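Local coordinates for protein hydrolase (Rhizobium meliloti, PDB 5HOE) that removes acetyl groups from carbohydrates as an octameric acetylesterase of the SGNH (GDSL-like) hydrolase family, at residues 115-118 with 119-122. Numbering follows the deposited sequence.
Sequences HRTP and YEIA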
loop_
_atom_site.group_PDB
_atom_site.type_symbol
_atom_site.label_atom_id
_atom_site.label_comp_id
_atom_site.label_asym_id
_atom_site.label_seq_id
_atom_site.Cartn_x
_atom_site.Cartn_y
_atom_site.Cartn_z
ATOM N N HIS A 115 20.455 -10.076 4.794
ATOM C CA HIS A 115 21.191 -9.183 5.705
ATOM C C HIS A 115 20.565 -9.136 7.098
ATOM O O HIS A 115 20.420 -8.073 7.708
ATOM C CB HIS A 115 21.322 -7.784 5.101
ATOM C CG HIS A 115 21.987 -7.784 3.763
ATOM N ND1 HIS A 115 23.355 -7.878 3.618
ATOM C CD2 HIS A 115 21.472 -7.760 2.512
ATOM C CE1 HIS A 115 23.655 -7.886 2.329
ATOM N NE2 HIS A 115 22.532 -7.807 1.639
ATOM N N ARG A 116 20.208 -10.306 7.621
ATOM C CA ARG A 116 19.585 -10.405 8.936
ATOM C C ARG A 116 20.641 -10.809 9.963
ATOM O O ARG A 116 21.521 -11.620 9.673
ATOM C CB ARG A 116 18.443 -11.439 8.914
ATOM C CG ARG A 116 17.532 -11.414 10.114
ATOM C CD ARG A 116 16.192 -12.138 9.840
ATOM N NE ARG A 116 15.055 -11.216 9.696
ATOM C CZ ARG A 116 13.783 -11.575 9.881
ATOM N NH1 ARG A 116 13.501 -12.836 10.205
ATOM N NH2 ARG A 116 12.795 -10.692 9.739
ATOM N N THR A 117 20.548 -10.240 11.167
ATOM C CA THR A 117 21.407 -10.657 12.267
ATOM C C THR A 117 20.834 -11.919 12.904
ATOM O O THR A 117 19.637 -12.184 12.797
ATOM C CB THR A 117 21.436 -9.587 13.360
ATOM O OG1 THR A 117 20.126 -9.469 13.939
ATOM C CG2 THR A 117 21.893 -8.228 12.826
ATOM N N PRO A 118 21.660 -12.697 13.603
ATOM C CA PRO A 118 21.121 -13.866 14.330
ATOM C C PRO A 118 19.968 -13.534 15.270
ATOM O O PRO A 118 18.977 -14.279 15.311
ATOM C CB PRO A 118 22.353 -14.419 15.062
ATOM C CG PRO A 118 23.485 -14.022 14.168
ATOM C CD PRO A 118 23.132 -12.668 13.640
ATOM N N TYR A 119 20.051 -12.422 16.008
ATOM C CA TYR A 119 18.954 -12.071 16.901
ATOM C C TYR A 119 17.667 -11.824 16.130
ATOM O O TYR A 119 16.595 -12.269 16.553
ATOM C CB TYR A 119 19.295 -10.868 17.787
ATOM C CG TYR A 119 18.251 -10.707 18.848
ATOM C CD1 TYR A 119 18.285 -11.480 19.995
ATOM C CD2 TYR A 119 17.177 -9.838 18.672
ATOM C CE1 TYR A 119 17.305 -11.370 20.961
ATOM C CE2 TYR A 119 16.181 -9.734 19.634
ATOM C CZ TYR A 119 16.258 -10.496 20.771
ATOM O OH TYR A 119 15.264 -10.377 21.716
ATOM N N GLU A 120 17.751 -11.127 14.987
ATOM C CA GLU A 120 16.557 -10.898 14.175
ATOM C C GLU A 120 15.948 -12.207 13.671
ATOM O O GLU A 120 14.723 -12.298 13.526
ATOM C CB GLU A 120 16.884 -9.963 13.007
ATOM C CG GLU A 120 17.137 -8.511 13.437
ATOM C CD GLU A 120 17.778 -7.634 12.357
ATOM O OE1 GLU A 120 18.325 -8.154 11.360
ATOM O OE2 GLU A 120 17.738 -6.396 12.527
ATOM N N ILE A 121 16.778 -13.220 13.401
ATOM C CA ILE A 121 16.264 -14.521 12.981
ATOM C C ILE A 121 15.510 -15.177 14.128
ATOM O O ILE A 121 14.394 -15.675 13.952
ATOM C CB ILE A 121 17.398 -15.425 12.469
ATOM C CG1 ILE A 121 18.131 -14.751 11.294
ATOM C CG2 ILE A 121 16.810 -16.797 12.089
ATOM C CD1 ILE A 121 19.288 -15.551 10.669
ATOM N N ALA A 122 16.118 -15.195 15.315
ATOM C CA ALA A 122 15.449 -15.744 16.491
ATOM C C ALA A 122 14.186 -14.959 16.820
ATOM O O ALA A 122 13.177 -15.545 17.244
ATOM C CB ALA A 122 16.423 -15.762 17.663
#
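Thr117 and Glu120 form a capping box at the start of helix 118-133. Thr117 OG1 accepts from Glu120 N at 3.1 Å, and Thr117 N returns a nearly straight bond (170°) to Glu120 OE1. Threonine suits the N-cap because its short hydroxyl, set between backbone N and carbonyl carbon (chi1 65°), reaches a first-turn amide; Pro118, with no N-H to donate, suits the first helical position.

Followed outward, Glu120 CB packs 3.3 Å from Arg116 CG, Glu120 CG lies 3.2 Å from Thr117 OG1, and Glu120 CD 3.4 Å from the same oxygen. With CG anti to its own carbonyl carbon and beside its own N (chi1 -71°), the chain turns back toward the cap. At the tip, OE1 receives Thr117 N from above the carboxylate plane, while OE2 bonds His115 NE2 of a second subunit. Shortened to an alanine here, the side chain would probably leave Thr117 N without its acceptor and that histidine without its carboxylate partner, weakening cap and subunit contact together.

Arg116 slants across the first turn: its CD meets Ile121 CG1 at 3.6 Å, and Glu120 O lies over one guanidinium face, while NH1 makes a salt bridge with Asp109. The box sits where the loop after strand 100-104 enters helix 118-133; Pro118 and Ile121 pack against helix 171-189, and Tyr119 meets Trp163 of the second subunit, joining helix 118-133 to the octamer.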